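Local coordinates for ectoine dioxygenase (Sphingopyxis alaskensis, PDB 4MHR), which catalyses the iron- and 2-oxoglutarate-dependent hydroxylation of L-ectoine to 5-hydroxyectoine, a compatible solute that protects cells against osmotic stress, at residues A[149-153]-A[219-225]; A[20-26]-A[193-198]; A[83-89]-A[100-106]; A[135-141]-A[263-268]. All coordinates share one frame; numbering follows the deposited sequence.

Contact 1: residues A[149-153]-A[219-225]; sequences FYWHS and VPDEESL
The strand that carries the first histidine of the iron-binding facial triad, two histidines and one carboxylate, meets the start of helix 222-232 here, through Tyr150, Trp151 and His152 on one segment and Val219, Pro220 and Leu225 on the other. Leu225 touches both aromatic residues. Its CD2 packs on Trp151 CB at 3.8 Å, while CD1 lies near both Trp151 CD1 and the hydroxyl of Tyr150. The phenol reaches out because its CG is anti to the backbone N (chi1 -167°). Trp151 CD1 lies over one face of the Tyr150 ring, toward its rim. Val219 CG1 meets the same ring at CE2, 3.8 Å away, with the two side chains crossing at about a right angle. Pro220 lies against the strand backbone: its CD comes within 3.3 Å of Trp151 O. One water links the two segments. It lies 2.7 Å from Tyr150 OH and donates to Pro220 O at 2.8 Å. Asp221 N-caps the helix, accepting from Ser224 N through OD1 at 3.0 Å. Iron ligand His152 turns its ring away from the helix. Its ND1 donates to Tyr150 O at 2.9 Å, in the carbonyl plane, and the acceptor lies near the imidazole plane. Asp154 and His253 complete the triad. The chemistry thus divides in two. Direct contact with the helix is mainly apolar, with the water as polar link, while the bond from ND1 probably limits rotation of the imidazole and leaves NE2 directed toward the metal site.

Contact 2: residues A[20-26]-A[193-198]; sequences DAEMRPR and HRTYLT
Arg26 runs alongside the backbone of His193 and Arg194, at one end of a two-stranded antiparallel ribbon. Its CB touches Arg194 O at 3.6 Å. The chain then goes out extended from CG to NE, with CG turned opposite the backbone N (chi1 175°). CD passes His193 O. NE turns to Asp28 O, outside the pair. At the tip, NH1 donates to His193 O at 3.1 Å; the oxygen lies in the guanidinium plane, but the donor stands above the carbonyl plane. NH1 also forms a salt bridge with Asp248, and NH2 bonds Pro29 O. With the guanidinium gone, as in an alanine here, Asp248 would probably lose this charged mate and His193 O its bond from NH1. Farther along, Arg24 and Tyr196 form a hydrogen-bonded pair. Arg24 N gives to Tyr196 O, and Tyr196 N returns a bond to Arg24 O, both at 2.9 Å. Thr198 extends the ladder with its side chain. Its OG1 accepts from Glu22 N at 2.8 Å, and its backbone N donates to Glu22 O. The hydroxyl sits between backbone N and carbonyl carbon (chi1 68°), which sends CG2 toward Arg24 CD, 3.5 Å away. Arg24 NH1 bends back to a salt bridge with Glu22 OE1 at 3.3 Å. On the other face, Met23 CB packs on Thr195 CG2 at 3.7 Å. The N-terminal segment is therefore fixed chiefly by backbone bonds, with a threonine hydroxyl at one end and a many-partnered guanidinium at the other.

Contact 3: residues A[83-89]-A[100-106]; sequences LDADTIV and IFEIHAQ
Asp84 O is gripped twice by Thr87, from OG1 at 2.7 Å and from the backbone N at 2.9 Å. This turn leads into the β-hairpin of strands 88-90 and 97-101, at the edge of the large antiparallel sheet. Asp84 OD1 takes Asp86 N in an Asx turn. Across the hairpin, Phe101 N donates to Thr87 O at 3.0 Å in a nearly straight bond (173°). Ile100 CA makes a longer CH contact with the same oxygen. With chi1 at 68° the Thr87 hydroxyl is placed to reach back to Asp84 O. A valine here lacks the hydroxyl, so Asp84 O would probably keep just the bond from the backbone N of this residue and the turn would be held less firmly. Gln106 comes at Thr87 from the opposite direction, and its CB packs on Leu83 CD2 at 3.8 Å. Ile88 and Ile100 face each other as a non-hydrogen-bonded pair, side by side and pointing the same way. Leu83 crosses Ile100 at about a right angle, CD1 to CD1 at 3.9 Å; helix 63-78 lies against both residues. The Phe101 ring is met at its edge, where Val89 CG2 comes within 3.6 Å of CE2.

Contact 4: residues A[135-141]-A[263-268]; sequences QSRLNYK and PRANAF
Gln135 and Arg137 meet the ring of Phe268 at one end of this strand pair. Gln135 OE1 comes to the ring edge, 3.5 Å from Phe268 CE2, with amide and ring planes 43° apart. Arg137 lies alongside, its CD 3.6 Å from Phe268 CD2. With chi1 at 179° the Phe268 ring swings away from its own backbone N and reaches both side chains. Asn139 and Asn266 follow on the same face, side by side and pointing the same way. At the far end, Lys141 and Arg264 cross with their CD atoms 3.7 Å apart. On the other face, Tyr140 CE2 packs on Pro263 CB at 3.9 Å, and Leu138 CD1 nears Asn266 O.

Six backbone bonds set this register. Asn139 N meets Asn266 O at 2.8 Å, and Lys141 N meets Arg264 O at the same distance. Further out, Gln135 NE2 donates to Leu292 O and Arg137 NH2 to Ser99 OG. Lys141 NZ gives bonds to Asn256 O and Gly184 O, while Arg264 NE bonds Asn179. The two cationic ends lie close in a region that binds an anionic cosubstrate, Lys141 being a 2-oxoglutarate ligand. Gln135 binds L-ectoine. Helix 63-78 packs on the Leu138 and Tyr140 face. The face of Gln135, Phe268 and Lys141 is the active-site side of the cupin-fold β-sheet of this PhyH-family dioxygenase.

From the N terminus, residues 20-26 come first and pair with 193-198 to close contact 2, the longest loop of the four. Contact 3 opens and closes early within it, around the hairpin of strands 88-90 and 97-101. Residues 135-141 then open contact 4, which closes only at 263-268. Contact 1, between 149-153 and 219-225, lies wholly within that loop. Contact 2 crosses both contact 1 and contact 4. Contacts 3 and 4 share the large sheet, where strands 97-101 and 131-141 are neighbours; Ile100 O and Leu138 N probably bond there. Contacts 1 and 2 touch: Leu197 packs on Pro220 and Ser224, and Met23 on Ser224, so both ribbon strands meet the start of helix 222-232.

Contact 1: residues A[149-153]-A[219-225]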
# COMPACT_ATOMS: atom_id res chain seq x y z
N PHE A 149 -7.28 12.07 -1.13
CA PHE A 149 -7.49 10.75 -1.70
C PHE A 149 -8.62 10.12 -0.95
O PHE A 149 -8.52 9.82 0.28
CB PHE A 149 -6.15 9.98 -1.68
CG PHE A 149 -5.18 10.58 -2.64
CD1 PHE A 149 -5.52 10.63 -4.03
CD2 PHE A 149 -4.05 11.28 -2.21
CE1 PHE A 149 -4.70 11.29 -4.95
CE2 PHE A 149 -3.22 11.93 -3.14
CZ PHE A 149 -3.55 11.93 -4.50
N TYR A 150 -9.73 9.94 -1.64
CA TYR A 150 -10.95 9.59 -0.93
C TYR A 150 -10.84 8.09 -0.48
O TYR A 150 -10.12 7.34 -1.06
CB TYR A 150 -12.17 9.78 -1.80
CG TYR A 150 -13.45 9.74 -1.06
CD1 TYR A 150 -13.85 10.82 -0.23
CD2 TYR A 150 -14.31 8.64 -1.16
CE1 TYR A 150 -15.08 10.78 0.42
CE2 TYR A 150 -15.50 8.59 -0.45
CZ TYR A 150 -15.90 9.68 0.30
OH TYR A 150 -17.13 9.60 0.96
N TRP A 151 -11.57 7.75 0.56
CA TRP A 151 -11.64 6.42 1.16
C TRP A 151 -11.80 5.31 0.13
O TRP A 151 -12.69 5.37 -0.72
CB TRP A 151 -12.85 6.35 2.09
CG TRP A 151 -12.81 7.32 3.22
CD1 TRP A 151 -13.59 8.42 3.36
CD2 TRP A 151 -11.94 7.29 4.37
NE1 TRP A 151 -13.28 9.10 4.51
CE2 TRP A 151 -12.30 8.41 5.18
CE3 TRP A 151 -10.94 6.40 4.84
CZ2 TRP A 151 -11.63 8.71 6.41
CZ3 TRP A 151 -10.29 6.68 6.07
CH2 TRP A 151 -10.66 7.84 6.85
N HIS A 152 -10.96 4.28 0.28
CA HIS A 152 -11.12 3.05 -0.47
C HIS A 152 -10.34 1.93 0.24
O HIS A 152 -9.45 2.16 1.13
CB HIS A 152 -10.58 3.22 -1.93
CG HIS A 152 -9.13 3.62 -1.96
ND1 HIS A 152 -8.68 4.83 -1.46
CD2 HIS A 152 -8.02 2.93 -2.32
CE1 HIS A 152 -7.36 4.90 -1.55
NE2 HIS A 152 -6.93 3.76 -2.07
N SER A 153 -10.74 0.73 -0.15
CA SER A 153 -10.03 -0.50 0.13
C SER A 153 -9.31 -0.88 -1.15
O SER A 153 -9.93 -1.14 -2.15
CB SER A 153 -11.01 -1.61 0.45
OG SER A 153 -10.32 -2.90 0.31
N VAL A 219 -16.79 3.24 -5.40
CA VAL A 219 -16.56 4.19 -4.29
C VAL A 219 -17.43 3.76 -3.14
O VAL A 219 -18.64 3.79 -3.25
CB VAL A 219 -16.93 5.67 -4.66
CG1 VAL A 219 -16.77 6.59 -3.47
CG2 VAL A 219 -16.06 6.17 -5.77
N PRO A 220 -16.83 3.43 -1.99
CA PRO A 220 -17.67 3.08 -0.84
C PRO A 220 -18.64 4.17 -0.44
O PRO A 220 -18.33 5.38 -0.58
CB PRO A 220 -16.65 2.88 0.32
CG PRO A 220 -15.43 3.58 -0.10
CD PRO A 220 -15.52 3.94 -1.57
N ASP A 221 -19.77 3.76 0.11
CA ASP A 221 -20.88 4.64 0.38
C ASP A 221 -20.81 5.33 1.77
O ASP A 221 -20.32 4.78 2.77
CB ASP A 221 -22.21 3.87 0.20
CG ASP A 221 -22.54 3.02 1.37
OD1 ASP A 221 -23.20 3.55 2.28
OD2 ASP A 221 -22.10 1.85 1.41
N GLU A 222 -21.36 6.53 1.83
CA GLU A 222 -21.27 7.35 3.03
C GLU A 222 -21.75 6.72 4.28
O GLU A 222 -21.18 6.86 5.35
CB GLU A 222 -22.04 8.69 2.86
CG GLU A 222 -21.37 9.64 1.90
CD GLU A 222 -22.06 11.00 1.85
OE1 GLU A 222 -22.99 11.24 2.64
OE2 GLU A 222 -21.65 11.83 1.05
N GLU A 223 -22.87 6.05 4.20
CA GLU A 223 -23.46 5.49 5.43
C GLU A 223 -22.60 4.35 5.98
O GLU A 223 -22.44 4.17 7.21
CB GLU A 223 -24.86 4.93 5.09
CG GLU A 223 -25.67 5.86 4.15
CD GLU A 223 -25.54 5.56 2.63
OE1 GLU A 223 -24.74 6.25 1.93
OE2 GLU A 223 -26.29 4.67 2.11
N SER A 224 -22.10 3.52 5.09
CA SER A 224 -21.25 2.43 5.61
C SER A 224 -19.93 3.00 6.14
O SER A 224 -19.49 2.55 7.18
CB SER A 224 -20.96 1.35 4.56
OG SER A 224 -22.03 1.10 3.66
N LEU A 225 -19.33 4.00 5.48
CA LEU A 225 -18.13 4.67 6.04
C LEU A 225 -18.39 5.32 7.41
O LEU A 225 -17.58 5.12 8.31
CB LEU A 225 -17.55 5.68 5.08
CG LEU A 225 -16.99 5.15 3.78
CD1 LEU A 225 -16.87 6.32 2.81
CD2 LEU A 225 -15.61 4.46 3.94
O HOH W 1 -19.04 8.02 -0.06

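Contact 2: residues A[20-26]-A[193-198]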
# COMPACT_ATOMS: atom_id res chain seq x y z
N ASP A 20 -27.45 -1.83 -4.34
CA ASP A 20 -27.24 -1.62 -2.91
C ASP A 20 -25.90 -2.18 -2.42
O ASP A 20 -25.48 -3.21 -2.88
CB ASP A 20 -28.33 -2.28 -2.10
CG ASP A 20 -29.67 -1.62 -2.29
OD1 ASP A 20 -29.77 -0.42 -1.95
OD2 ASP A 20 -30.60 -2.29 -2.79
N ALA A 21 -25.28 -1.51 -1.46
CA ALA A 21 -24.01 -1.97 -0.86
C ALA A 21 -24.25 -2.84 0.38
O ALA A 21 -25.27 -2.72 1.06
CB ALA A 21 -23.13 -0.78 -0.51
N GLU A 22 -23.29 -3.73 0.67
CA GLU A 22 -23.33 -4.54 1.88
C GLU A 22 -21.96 -4.65 2.59
O GLU A 22 -20.91 -4.62 1.94
CB GLU A 22 -23.64 -6.03 1.55
CG GLU A 22 -24.50 -6.39 0.38
CD GLU A 22 -24.81 -7.89 0.43
OE1 GLU A 22 -23.96 -8.74 0.06
OE2 GLU A 22 -25.89 -8.21 0.92
N MET A 23 -22.02 -4.97 3.86
CA MET A 23 -20.90 -5.30 4.70
C MET A 23 -20.83 -6.82 4.79
O MET A 23 -21.61 -7.45 5.49
CB MET A 23 -21.04 -4.66 6.07
CG MET A 23 -21.13 -3.15 5.98
SD MET A 23 -20.60 -2.25 7.44
CE MET A 23 -21.88 -1.02 7.48
N ARG A 24 -19.88 -7.43 4.07
CA ARG A 24 -19.73 -8.89 4.09
C ARG A 24 -18.52 -9.29 4.91
O ARG A 24 -17.64 -8.47 5.16
CB ARG A 24 -19.53 -9.37 2.68
CG ARG A 24 -20.81 -9.22 1.86
CD ARG A 24 -20.60 -9.42 0.40
NE ARG A 24 -20.31 -10.82 0.14
CZ ARG A 24 -21.10 -11.68 -0.52
NH1 ARG A 24 -22.23 -11.29 -1.07
NH2 ARG A 24 -20.69 -12.93 -0.67
N PRO A 25 -18.49 -10.53 5.39
CA PRO A 25 -17.38 -10.95 6.20
C PRO A 25 -16.08 -11.21 5.38
O PRO A 25 -16.10 -11.60 4.18
CB PRO A 25 -17.88 -12.23 6.82
CG PRO A 25 -18.84 -12.78 5.83
CD PRO A 25 -19.53 -11.58 5.29
N ARG A 26 -14.96 -10.94 6.04
CA ARG A 26 -13.66 -11.38 5.57
C ARG A 26 -13.71 -12.88 5.77
O ARG A 26 -14.10 -13.46 6.82
CB ARG A 26 -12.53 -10.72 6.38
CG ARG A 26 -11.13 -11.25 6.02
CD ARG A 26 -10.05 -10.48 6.74
NE ARG A 26 -8.75 -10.76 6.19
CZ ARG A 26 -7.87 -9.86 5.71
NH1 ARG A 26 -8.13 -8.55 5.62
NH2 ARG A 26 -6.68 -10.31 5.30
N HIS A 193 -10.46 -3.67 7.98
CA HIS A 193 -10.04 -4.80 7.14
C HIS A 193 -10.78 -6.14 7.31
O HIS A 193 -10.71 -7.02 6.40
CB HIS A 193 -8.53 -4.99 7.27
CG HIS A 193 -8.12 -5.47 8.61
ND1 HIS A 193 -8.41 -4.77 9.78
CD2 HIS A 193 -7.42 -6.59 8.99
CE1 HIS A 193 -7.95 -5.44 10.82
NE2 HIS A 193 -7.35 -6.55 10.38
N ARG A 194 -11.50 -6.28 8.41
CA ARG A 194 -12.25 -7.47 8.66
C ARG A 194 -13.65 -7.40 8.10
O ARG A 194 -14.41 -8.35 8.29
CB ARG A 194 -12.38 -7.73 10.17
CG ARG A 194 -11.15 -8.41 10.74
CD ARG A 194 -11.41 -8.95 12.16
NE ARG A 194 -10.12 -9.32 12.71
CZ ARG A 194 -9.55 -10.48 12.46
NH1 ARG A 194 -10.14 -11.37 11.68
NH2 ARG A 194 -8.40 -10.75 12.95
N THR A 195 -13.98 -6.30 7.42
CA THR A 195 -15.25 -6.15 6.64
C THR A 195 -14.97 -5.86 5.22
O THR A 195 -14.17 -4.93 4.88
CB THR A 195 -16.04 -4.93 7.14
OG1 THR A 195 -16.32 -5.09 8.52
CG2 THR A 195 -17.37 -4.74 6.38
N TYR A 196 -15.58 -6.64 4.33
CA TYR A 196 -15.48 -6.35 2.94
C TYR A 196 -16.72 -5.48 2.58
O TYR A 196 -17.85 -5.94 2.68
CB TYR A 196 -15.53 -7.62 2.12
CG TYR A 196 -15.40 -7.37 0.66
CD1 TYR A 196 -14.23 -6.81 0.14
CD2 TYR A 196 -16.41 -7.74 -0.24
CE1 TYR A 196 -14.08 -6.62 -1.21
CE2 TYR A 196 -16.24 -7.61 -1.60
CZ TYR A 196 -15.13 -7.05 -2.09
OH TYR A 196 -14.99 -6.95 -3.45
N LEU A 197 -16.49 -4.20 2.25
CA LEU A 197 -17.60 -3.29 1.91
C LEU A 197 -17.81 -3.33 0.41
O LEU A 197 -16.97 -2.84 -0.33
CB LEU A 197 -17.29 -1.89 2.41
CG LEU A 197 -18.30 -0.81 1.99
CD1 LEU A 197 -19.70 -1.11 2.55
CD2 LEU A 197 -17.78 0.51 2.53
N THR A 198 -18.89 -4.00 -0.05
CA THR A 198 -19.14 -4.05 -1.47
C THR A 198 -19.48 -2.62 -1.89
O THR A 198 -19.98 -1.80 -1.09
CB THR A 198 -20.31 -5.03 -1.89
OG1 THR A 198 -21.55 -4.50 -1.43
CG2 THR A 198 -20.10 -6.40 -1.27
O HOH W 2 -15.34 -10.32 9.40

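Contact 3: residues A[83-89]-A[100-106]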
# COMPACT_ATOMS: atom_id res chain seq x y z
N LEU A 83 12.49 7.03 -17.75
CA LEU A 83 11.38 6.16 -17.36
C LEU A 83 10.42 5.92 -18.52
O LEU A 83 10.35 6.73 -19.43
CB LEU A 83 10.61 6.79 -16.18
CG LEU A 83 11.56 7.07 -15.00
CD1 LEU A 83 10.92 7.97 -13.97
CD2 LEU A 83 12.01 5.75 -14.35
N ASP A 84 9.67 4.83 -18.46
CA ASP A 84 8.55 4.63 -19.35
C ASP A 84 7.45 5.67 -19.09
O ASP A 84 6.90 5.75 -17.98
CB ASP A 84 8.05 3.21 -19.17
CG ASP A 84 6.94 2.87 -20.08
OD1 ASP A 84 6.12 3.76 -20.46
OD2 ASP A 84 6.90 1.68 -20.44
N ALA A 85 7.10 6.45 -20.13
CA ALA A 85 6.07 7.50 -20.03
C ALA A 85 4.73 6.99 -19.59
O ALA A 85 3.95 7.76 -18.99
CB ALA A 85 5.89 8.23 -21.38
N ASP A 86 4.42 5.74 -19.90
CA ASP A 86 3.12 5.20 -19.58
C ASP A 86 3.02 5.03 -18.07
O ASP A 86 1.92 4.85 -17.58
CB ASP A 86 2.87 3.82 -20.19
CG ASP A 86 2.89 3.85 -21.70
OD1 ASP A 86 2.65 4.93 -22.29
OD2 ASP A 86 3.15 2.80 -22.30
N THR A 87 4.15 5.04 -17.36
CA THR A 87 4.09 4.79 -15.89
C THR A 87 3.89 6.09 -15.07
O THR A 87 3.77 6.07 -13.83
CB THR A 87 5.31 4.03 -15.39
OG1 THR A 87 6.49 4.84 -15.48
CG2 THR A 87 5.51 2.66 -16.15
N ILE A 88 3.84 7.24 -15.75
CA ILE A 88 3.90 8.54 -15.04
C ILE A 88 2.52 9.07 -14.93
O ILE A 88 1.79 9.07 -15.94
CB ILE A 88 4.80 9.53 -15.80
CG1 ILE A 88 6.13 8.87 -16.14
CG2 ILE A 88 4.90 10.88 -15.08
CD1 ILE A 88 7.24 9.14 -15.21
N VAL A 89 2.11 9.46 -13.71
CA VAL A 89 0.84 10.14 -13.50
C VAL A 89 1.14 11.58 -13.09
O VAL A 89 1.94 11.85 -12.14
CB VAL A 89 -0.03 9.45 -12.43
CG1 VAL A 89 -1.35 10.22 -12.19
CG2 VAL A 89 -0.31 8.01 -12.86
N ILE A 100 4.88 7.84 -10.04
CA ILE A 100 5.59 6.93 -10.93
C ILE A 100 5.34 5.44 -10.50
O ILE A 100 5.73 5.04 -9.39
CB ILE A 100 7.08 7.20 -10.90
CG1 ILE A 100 7.43 8.67 -11.20
CG2 ILE A 100 7.82 6.32 -11.92
CD1 ILE A 100 8.88 9.02 -10.87
N PHE A 101 4.62 4.70 -11.33
CA PHE A 101 4.32 3.26 -11.12
C PHE A 101 5.49 2.41 -11.56
O PHE A 101 6.35 2.89 -12.31
CB PHE A 101 3.06 2.85 -11.89
CG PHE A 101 1.78 3.31 -11.25
CD1 PHE A 101 1.14 2.52 -10.31
CD2 PHE A 101 1.21 4.55 -11.56
CE1 PHE A 101 -0.04 2.92 -9.72
CE2 PHE A 101 0.04 4.96 -10.96
CZ PHE A 101 -0.60 4.15 -10.04
N GLU A 102 5.57 1.19 -11.06
CA GLU A 102 6.63 0.25 -11.44
C GLU A 102 8.00 0.70 -11.04
O GLU A 102 9.04 0.36 -11.69
CB GLU A 102 6.56 -0.05 -12.96
CG GLU A 102 5.36 -0.86 -13.37
CD GLU A 102 5.55 -2.31 -12.90
OE1 GLU A 102 6.50 -2.96 -13.41
OE2 GLU A 102 4.83 -2.78 -11.99
N ILE A 103 8.09 1.45 -9.96
CA ILE A 103 9.42 1.87 -9.53
C ILE A 103 10.36 0.74 -9.16
O ILE A 103 11.58 0.89 -9.24
CB ILE A 103 9.46 2.83 -8.35
CG1 ILE A 103 8.62 2.33 -7.17
CG2 ILE A 103 9.04 4.20 -8.77
CD1 ILE A 103 8.84 3.19 -5.93
N HIS A 104 9.79 -0.36 -8.71
CA HIS A 104 10.60 -1.48 -8.34
C HIS A 104 11.24 -2.10 -9.60
O HIS A 104 12.23 -2.78 -9.48
CB HIS A 104 9.76 -2.53 -7.59
CG HIS A 104 8.80 -3.26 -8.47
ND1 HIS A 104 7.70 -2.68 -9.04
CD2 HIS A 104 8.82 -4.53 -8.94
CE1 HIS A 104 7.05 -3.56 -9.77
NE2 HIS A 104 7.71 -4.69 -9.72
N ALA A 105 10.64 -1.88 -10.78
CA ALA A 105 11.16 -2.43 -12.03
C ALA A 105 12.09 -1.43 -12.74
O ALA A 105 13.00 -1.85 -13.38
CB ALA A 105 10.05 -2.87 -12.96
N GLN A 106 11.91 -0.12 -12.53
CA GLN A 106 12.64 0.91 -13.27
C GLN A 106 13.81 1.51 -12.54
O GLN A 106 14.61 2.17 -13.14
CB GLN A 106 11.68 2.03 -13.60
CG GLN A 106 10.47 1.59 -14.42
CD GLN A 106 9.62 2.75 -14.87
OE1 GLN A 106 8.69 3.22 -14.18
NE2 GLN A 106 9.91 3.22 -16.05

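Contact 4: residues A[135-141]-A[263-268]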
# COMPACT_ATOMS: atom_id res chain seq x y z
N GLN A 135 2.43 -4.30 -7.37
CA GLN A 135 2.39 -2.92 -7.85
C GLN A 135 3.34 -2.18 -6.99
O GLN A 135 3.46 -2.49 -5.81
CB GLN A 135 1.00 -2.34 -7.61
CG GLN A 135 0.87 -0.88 -8.01
CD GLN A 135 -0.46 -0.32 -7.55
OE1 GLN A 135 -0.56 0.36 -6.50
NE2 GLN A 135 -1.50 -0.65 -8.29
N SER A 136 3.96 -1.14 -7.53
CA SER A 136 4.75 -0.18 -6.76
C SER A 136 4.53 1.24 -7.27
O SER A 136 4.11 1.44 -8.43
CB SER A 136 6.22 -0.52 -6.81
OG SER A 136 6.81 -0.34 -8.09
N ARG A 137 4.76 2.23 -6.42
CA ARG A 137 4.58 3.64 -6.88
C ARG A 137 5.43 4.50 -6.05
O ARG A 137 5.47 4.30 -4.83
CB ARG A 137 3.20 4.25 -6.64
CG ARG A 137 1.97 3.50 -6.92
CD ARG A 137 0.81 4.08 -6.10
NE ARG A 137 0.44 5.40 -6.55
CZ ARG A 137 -0.81 5.80 -6.84
NH1 ARG A 137 -1.85 4.98 -6.75
NH2 ARG A 137 -1.00 7.05 -7.24
N LEU A 138 6.02 5.51 -6.68
CA LEU A 138 6.65 6.63 -6.00
C LEU A 138 5.67 7.78 -6.12
O LEU A 138 5.21 8.17 -7.23
CB LEU A 138 8.02 6.95 -6.54
CG LEU A 138 8.63 8.29 -6.03
CD1 LEU A 138 8.78 8.39 -4.54
CD2 LEU A 138 9.94 8.59 -6.71
N ASN A 139 5.26 8.26 -4.95
CA ASN A 139 4.26 9.33 -4.85
C ASN A 139 4.85 10.62 -4.31
O ASN A 139 5.65 10.59 -3.36
CB ASN A 139 3.16 8.93 -3.91
CG ASN A 139 2.45 7.69 -4.36
OD1 ASN A 139 2.32 6.69 -3.61
ND2 ASN A 139 1.98 7.73 -5.58
N TYR A 140 4.38 11.74 -4.88
CA TYR A 140 4.73 13.10 -4.44
C TYR A 140 3.49 13.95 -4.44
O TYR A 140 2.77 14.07 -5.45
CB TYR A 140 5.69 13.70 -5.39
CG TYR A 140 6.03 15.12 -5.03
CD1 TYR A 140 5.38 16.22 -5.65
CD2 TYR A 140 6.99 15.37 -4.09
CE1 TYR A 140 5.72 17.51 -5.31
CE2 TYR A 140 7.33 16.64 -3.74
CZ TYR A 140 6.72 17.69 -4.35
OH TYR A 140 7.12 18.92 -3.97
N LYS A 141 3.20 14.52 -3.29
CA LYS A 141 1.97 15.32 -3.09
C LYS A 141 2.52 16.68 -2.65
O LYS A 141 3.09 16.78 -1.53
CB LYS A 141 1.10 14.70 -2.00
CG LYS A 141 0.05 15.62 -1.35
CD LYS A 141 -0.40 15.11 0.02
CE LYS A 141 -1.89 15.34 0.25
NZ LYS A 141 -2.45 14.27 1.13
N PRO A 263 5.57 19.14 1.72
CA PRO A 263 5.20 18.08 0.77
C PRO A 263 5.11 16.72 1.46
O PRO A 263 5.62 16.53 2.55
CB PRO A 263 6.38 18.05 -0.19
CG PRO A 263 7.54 18.35 0.71
CD PRO A 263 6.99 19.47 1.58
N ARG A 264 4.41 15.80 0.84
CA ARG A 264 4.41 14.39 1.26
C ARG A 264 5.00 13.59 0.15
O ARG A 264 4.69 13.85 -1.03
CB ARG A 264 2.99 13.88 1.45
CG ARG A 264 2.43 14.14 2.81
CD ARG A 264 1.12 13.38 2.97
NE ARG A 264 1.31 11.94 3.25
CZ ARG A 264 0.98 10.92 2.45
NH1 ARG A 264 0.44 11.10 1.24
NH2 ARG A 264 1.21 9.67 2.88
N ALA A 265 5.83 12.62 0.51
CA ALA A 265 6.43 11.77 -0.50
C ALA A 265 6.67 10.37 0.14
O ALA A 265 7.15 10.27 1.26
CB ALA A 265 7.76 12.39 -0.97
N ASN A 266 6.33 9.33 -0.59
CA ASN A 266 6.54 7.99 -0.14
C ASN A 266 6.75 7.09 -1.29
O ASN A 266 6.37 7.43 -2.46
CB ASN A 266 5.34 7.52 0.67
CG ASN A 266 4.16 7.19 -0.20
OD1 ASN A 266 3.79 7.95 -1.06
ND2 ASN A 266 3.62 6.00 -0.03
N ALA A 267 7.42 5.98 -0.99
CA ALA A 267 7.49 4.83 -1.86
C ALA A 267 6.48 3.78 -1.34
O ALA A 267 6.54 3.37 -0.18
CB ALA A 267 8.92 4.29 -1.83
N PHE A 268 5.57 3.35 -2.20
CA PHE A 268 4.50 2.45 -1.88
C PHE A 268 4.81 1.12 -2.57
O PHE A 268 4.88 1.07 -3.80
CB PHE A 268 3.22 3.08 -2.42
CG PHE A 268 1.97 2.31 -2.21
CD1 PHE A 268 1.37 2.26 -0.96
CD2 PHE A 268 1.27 1.76 -3.32
CE1 PHE A 268 0.16 1.59 -0.79
CE2 PHE A 268 0.05 1.11 -3.14
CZ PHE A 268 -0.50 1.00 -1.86